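PDB 1BDG: hexokinase from Schistosoma mansoni, which catalyses the ATP-dependent phosphorylation of glucose, mannose, fructose and other hexoses to hexose 6-phosphates, the first step of glycolysis. Local coordinates for residues 71-84 with 117-129. Residues are numbered along the deposited sequence; the frame is centred on the assembly and turned at random.
Sequences LALDLGGTNYRVLS and KYIAETLADFLEN. With SO4 (sulfate ion), chain C.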
loop_
_atom_site.group_PDB
_atom_site.type_symbol
_atom_site.label_atom_id
_atom_site.label_comp_id
_atom_site.label_asym_id
_atom_site.label_seq_id
_atom_site.Cartn_x
_atom_site.Cartn_y
_atom_site.Cartn_z
ATOM N N LEU A 71 16.711 4.341 15.917
ATOM C CA LEU A 71 15.284 4.244 16.192
ATOM C C LEU A 71 14.638 4.236 14.821
ATOM O O LEU A 71 15.267 4.636 13.842
ATOM C CB LEU A 71 14.782 5.463 16.977
ATOM C CG LEU A 71 15.317 5.703 18.394
ATOM C CD1 LEU A 71 14.660 6.937 18.940
ATOM C CD2 LEU A 71 15.058 4.524 19.304
ATOM N N ALA A 72 13.392 3.797 14.736
ATOM C CA ALA A 72 12.702 3.762 13.456
ATOM C C ALA A 72 11.218 3.784 13.718
ATOM O O ALA A 72 10.731 3.018 14.550
ATOM C CB ALA A 72 13.079 2.508 12.699
ATOM N N LEU A 73 10.510 4.700 13.067
ATOM C CA LEU A 73 9.061 4.801 13.226
ATOM C C LEU A 73 8.420 4.281 11.948
ATOM O O LEU A 73 9.090 4.184 10.916
ATOM C CB LEU A 73 8.642 6.258 13.445
ATOM C CG LEU A 73 9.017 6.977 14.750
ATOM C CD1 LEU A 73 8.564 8.423 14.694
ATOM C CD2 LEU A 73 8.352 6.288 15.933
ATOM N N ASP A 74 7.133 3.953 12.006
ATOM C CA ASP A 74 6.405 3.475 10.823
ATOM C C ASP A 74 5.073 4.209 10.854
ATOM O O ASP A 74 4.398 4.153 11.874
ATOM C CB ASP A 74 6.163 1.955 10.910
ATOM C CG ASP A 74 6.032 1.297 9.538
ATOM O OD1 ASP A 74 5.696 2.000 8.554
ATOM O OD2 ASP A 74 6.279 0.076 9.431
ATOM N N LEU A 75 4.739 4.958 9.801
ATOM C CA LEU A 75 3.461 5.689 9.768
ATOM C C LEU A 75 2.729 5.639 8.408
ATOM O O LEU A 75 3.320 5.904 7.358
ATOM C CB LEU A 75 3.641 7.158 10.216
ATOM C CG LEU A 75 2.356 8.001 10.391
ATOM C CD1 LEU A 75 1.495 7.417 11.507
ATOM C CD2 LEU A 75 2.667 9.451 10.698
ATOM N N GLY A 76 1.442 5.300 8.443
ATOM C CA GLY A 76 0.661 5.240 7.222
ATOM C C GLY A 76 0.039 3.882 6.967
ATOM O O GLY A 76 -1.106 3.801 6.497
ATOM N N GLY A 77 0.789 2.821 7.296
ATOM C CA GLY A 77 0.339 1.447 7.101
ATOM C C GLY A 77 -0.799 1.029 8.006
ATOM O O GLY A 77 -1.449 1.885 8.609
ATOM N N THR A 78 -1.020 -0.283 8.120
ATOM C CA THR A 78 -2.087 -0.852 8.950
ATOM C C THR A 78 -1.927 -0.461 10.423
ATOM O O THR A 78 -2.923 -0.226 11.111
ATOM C CB THR A 78 -2.168 -2.415 8.843
ATOM O OG1 THR A 78 -2.396 -2.830 7.477
ATOM C CG2 THR A 78 -3.307 -2.927 9.726
ATOM N N ASN A 79 -0.692 -0.415 10.919
ATOM C CA ASN A 79 -0.460 -0.026 12.312
ATOM C C ASN A 79 0.894 0.634 12.623
ATOM O O ASN A 79 1.958 0.258 12.093
ATOM C CB ASN A 79 -0.793 -1.159 13.295
ATOM C CG ASN A 79 -0.170 -2.481 12.911
ATOM O OD1 ASN A 79 -0.799 -3.526 13.034
ATOM N ND2 ASN A 79 1.089 -2.455 12.513
ATOM N N TYR A 80 0.807 1.660 13.464
ATOM C CA TYR A 80 1.930 2.470 13.895
ATOM C C TYR A 80 2.994 1.725 14.704
ATOM O O TYR A 80 2.806 1.450 15.894
ATOM C CB TYR A 80 1.374 3.658 14.693
ATOM C CG TYR A 80 2.407 4.564 15.285
ATOM C CD1 TYR A 80 3.278 5.266 14.485
ATOM C CD2 TYR A 80 2.545 4.673 16.659
ATOM C CE1 TYR A 80 4.276 6.046 15.036
ATOM C CE2 TYR A 80 3.533 5.454 17.224
ATOM C CZ TYR A 80 4.399 6.137 16.407
ATOM O OH TYR A 80 5.402 6.907 16.965
ATOM N N ARG A 81 4.116 1.405 14.067
ATOM C CA ARG A 81 5.197 0.716 14.767
ATOM C C ARG A 81 6.333 1.635 15.188
ATOM O O ARG A 81 6.796 2.478 14.415
ATOM C CB ARG A 81 5.783 -0.438 13.955
ATOM C CG ARG A 81 4.994 -1.739 14.012
ATOM C CD ARG A 81 5.926 -2.948 13.838
ATOM N NE ARG A 81 6.877 -2.770 12.737
ATOM C CZ ARG A 81 7.785 -3.673 12.361
ATOM N NH1 ARG A 81 7.878 -4.830 13.006
ATOM N NH2 ARG A 81 8.569 -3.438 11.301
ATOM N N VAL A 82 6.775 1.449 16.426
ATOM C CA VAL A 82 7.867 2.203 17.005
ATOM C C VAL A 82 8.936 1.171 17.283
ATOM O O VAL A 82 8.752 0.310 18.128
ATOM C CB VAL A 82 7.444 2.876 18.300
ATOM C CG1 VAL A 82 8.673 3.394 19.031
ATOM C CG2 VAL A 82 6.497 4.042 17.982
ATOM N N LEU A 83 10.043 1.250 16.554
ATOM C CA LEU A 83 11.110 0.270 16.686
ATOM C C LEU A 83 12.436 0.812 17.202
ATOM O O LEU A 83 12.562 1.998 17.515
ATOM C CB LEU A 83 11.323 -0.457 15.354
ATOM C CG LEU A 83 10.086 -1.001 14.623
ATOM C CD1 LEU A 83 9.330 0.158 13.998
ATOM C CD2 LEU A 83 10.483 -1.992 13.543
ATOM N N SER A 84 13.396 -0.093 17.345
ATOM C CA SER A 84 14.731 0.221 17.838
ATOM C C SER A 84 15.610 -0.833 17.230
ATOM O O SER A 84 15.406 -2.023 17.471
ATOM C CB SER A 84 14.800 0.100 19.356
ATOM O OG SER A 84 16.098 0.437 19.797
ATOM N N LYS A 117 2.696 15.469 17.492
ATOM C CA LYS A 117 2.910 15.543 18.930
ATOM C C LYS A 117 2.652 14.120 19.455
ATOM O O LYS A 117 3.487 13.554 20.171
ATOM C CB LYS A 117 1.952 16.546 19.579
ATOM C CG LYS A 117 2.173 16.687 21.054
ATOM C CD LYS A 117 1.371 17.809 21.625
ATOM C CE LYS A 117 1.497 17.803 23.130
ATOM N NZ LYS A 117 0.627 18.812 23.767
ATOM N N TYR A 118 1.538 13.522 19.034
ATOM C CA TYR A 118 1.210 12.175 19.464
ATOM C C TYR A 118 2.402 11.242 19.178
ATOM O O TYR A 118 2.862 10.502 20.063
ATOM C CB TYR A 118 -0.063 11.672 18.768
ATOM C CG TYR A 118 -0.472 10.292 19.226
ATOM C CD1 TYR A 118 -1.259 10.111 20.368
ATOM C CD2 TYR A 118 0.012 9.159 18.576
ATOM C CE1 TYR A 118 -1.538 8.833 20.851
ATOM C CE2 TYR A 118 -0.258 7.897 19.043
ATOM C CZ TYR A 118 -1.023 7.739 20.177
ATOM O OH TYR A 118 -1.233 6.473 20.633
ATOM N N ILE A 119 2.934 11.320 17.957
ATOM C CA ILE A 119 4.076 10.485 17.560
ATOM C C ILE A 119 5.173 10.548 18.622
ATOM O O ILE A 119 5.582 9.508 19.163
ATOM C CB ILE A 119 4.657 10.912 16.168
ATOM C CG1 ILE A 119 3.632 10.653 15.063
ATOM C CG2 ILE A 119 5.939 10.174 15.874
ATOM C CD1 ILE A 119 3.276 9.234 14.928
ATOM N N ALA A 120 5.621 11.761 18.942
ATOM C CA ALA A 120 6.657 11.932 19.956
ATOM C C ALA A 120 6.183 11.416 21.337
ATOM O O ALA A 120 6.893 10.630 21.972
ATOM C CB ALA A 120 7.081 13.382 20.038
ATOM N N GLU A 121 4.982 11.826 21.774
ATOM C CA GLU A 121 4.399 11.408 23.060
ATOM C C GLU A 121 4.657 9.903 23.222
ATOM O O GLU A 121 5.271 9.465 24.191
ATOM C CB GLU A 121 2.878 11.677 23.046
ATOM C CG GLU A 121 2.135 11.666 24.414
ATOM C CD GLU A 121 1.699 10.267 24.922
ATOM O OE1 GLU A 121 2.531 9.605 25.602
ATOM O OE2 GLU A 121 0.518 9.857 24.684
ATOM N N THR A 122 4.260 9.155 22.193
ATOM C CA THR A 122 4.399 7.703 22.110
ATOM C C THR A 122 5.842 7.182 22.173
ATOM O O THR A 122 6.182 6.398 23.065
ATOM C CB THR A 122 3.711 7.201 20.838
ATOM O OG1 THR A 122 2.370 6.787 21.143
ATOM C CG2 THR A 122 4.481 6.067 20.212
ATOM N N LEU A 123 6.679 7.581 21.216
ATOM C CA LEU A 123 8.090 7.161 21.189
ATOM C C LEU A 123 8.763 7.332 22.556
ATOM O O LEU A 123 9.551 6.476 22.978
ATOM C CB LEU A 123 8.861 7.977 20.144
ATOM C CG LEU A 123 10.391 7.936 20.156
ATOM C CD1 LEU A 123 10.882 6.534 19.829
ATOM C CD2 LEU A 123 10.937 8.945 19.160
ATOM N N ALA A 124 8.432 8.424 23.245
ATOM C CA ALA A 124 9.013 8.711 24.555
ATOM C C ALA A 124 8.737 7.571 25.527
ATOM O O ALA A 124 9.655 7.089 26.218
ATOM C CB ALA A 124 8.465 10.013 25.107
ATOM N N ASP A 125 7.477 7.128 25.551
ATOM C CA ASP A 125 7.051 6.029 26.426
ATOM C C ASP A 125 8.001 4.847 26.213
ATOM O O ASP A 125 8.640 4.374 27.142
ATOM C CB ASP A 125 5.609 5.638 26.091
ATOM C CG ASP A 125 5.015 4.661 27.085
ATOM O OD1 ASP A 125 4.661 5.086 28.215
ATOM O OD2 ASP A 125 4.900 3.466 26.726
ATOM N N PHE A 126 8.162 4.461 24.957
ATOM C CA PHE A 126 9.034 3.365 24.536
ATOM C C PHE A 126 10.438 3.565 25.103
ATOM O O PHE A 126 10.996 2.667 25.738
ATOM C CB PHE A 126 9.065 3.340 23.001
ATOM C CG PHE A 126 9.856 2.220 22.408
ATOM C CD1 PHE A 126 9.346 0.938 22.376
ATOM C CD2 PHE A 126 11.103 2.459 21.834
ATOM C CE1 PHE A 126 10.064 -0.097 21.779
ATOM C CE2 PHE A 126 11.825 1.441 21.241
ATOM C CZ PHE A 126 11.305 0.153 21.210
ATOM N N LEU A 127 10.987 4.762 24.921
ATOM C CA LEU A 127 12.328 5.060 25.410
ATOM C C LEU A 127 12.420 4.943 26.927
ATOM O O LEU A 127 13.407 4.412 27.450
ATOM C CB LEU A 127 12.768 6.442 24.937
ATOM C CG LEU A 127 12.838 6.530 23.408
ATOM C CD1 LEU A 127 13.194 7.939 22.967
ATOM C CD2 LEU A 127 13.863 5.536 22.898
ATOM N N GLU A 128 11.399 5.413 27.638
ATOM C CA GLU A 128 11.395 5.314 29.101
ATOM C C GLU A 128 11.261 3.848 29.516
ATOM O O GLU A 128 12.158 3.293 30.132
ATOM C CB GLU A 128 10.273 6.155 29.713
ATOM N N ASN A 129 10.175 3.203 29.120
ATOM C CA ASN A 129 9.966 1.797 29.470
ATOM C C ASN A 129 11.166 0.858 29.187
ATOM O O ASN A 129 11.477 -0.026 29.993
ATOM C CB ASN A 129 8.711 1.247 28.773
ATOM C CG ASN A 129 7.421 1.807 29.353
ATOM O OD1 ASN A 129 7.265 1.900 30.569
ATOM N ND2 ASN A 129 6.481 2.158 28.486
HETATM S S SO4 C . 0.213 -2.015 5.754
HETATM O O1 SO4 C . -0.313 -3.367 5.806
HETATM O O2 SO4 C . 0.987 -1.731 6.937
HETATM O O3 SO4 C . 1.058 -1.861 4.594
HETATM O O4 SO4 C . -0.874 -1.081 5.667
#
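A chi1 of -177° swings the Phe126 ring away from its own amide nitrogen, and Val82 extends CG1 in the same sense (168°), so that this methyl comes over one face of the ring, offset toward its rim, in a CH-pi contact 4.0 Å from the centroid. The pair illustrates how an alpha/beta layer is sealed in the actin-like ATPase fold: the helix of residues 117-129 covers one face of the beta-hairpin 71-84 in the small subdomain. Its axis runs at 40° to strand 80-84, the nearer of the two at 9.2 Å. At the same Phe126 ring, Ser84 CB sits at the edge, 3.8 Å from CE2.

About one turn earlier in the helix, Leu123 CD1 serves both strands, touching Leu71 CD1 and Val82 CG1 at 3.9 Å each, while Leu71 CD2 meets Leu127 CD2 tip to tip. Ile119 drops one branch, CG2, onto Leu73 CD1 and sends CD1 obliquely to Tyr80 CE1; Leu178 of helix 174-183 borders both Leu73 and Ile119.

The hairpin turn, Gly76 to Asn79, belongs to the predicted ATP-binding segment. Here a sulfate, probably from the crystallisation liquor, has Thr220 OG1 as one partner and is also bound by Thr78, whose N makes a fairly straight bond to O2 at 2.7 Å and whose OG1 reaches O1, also at 2.7 Å.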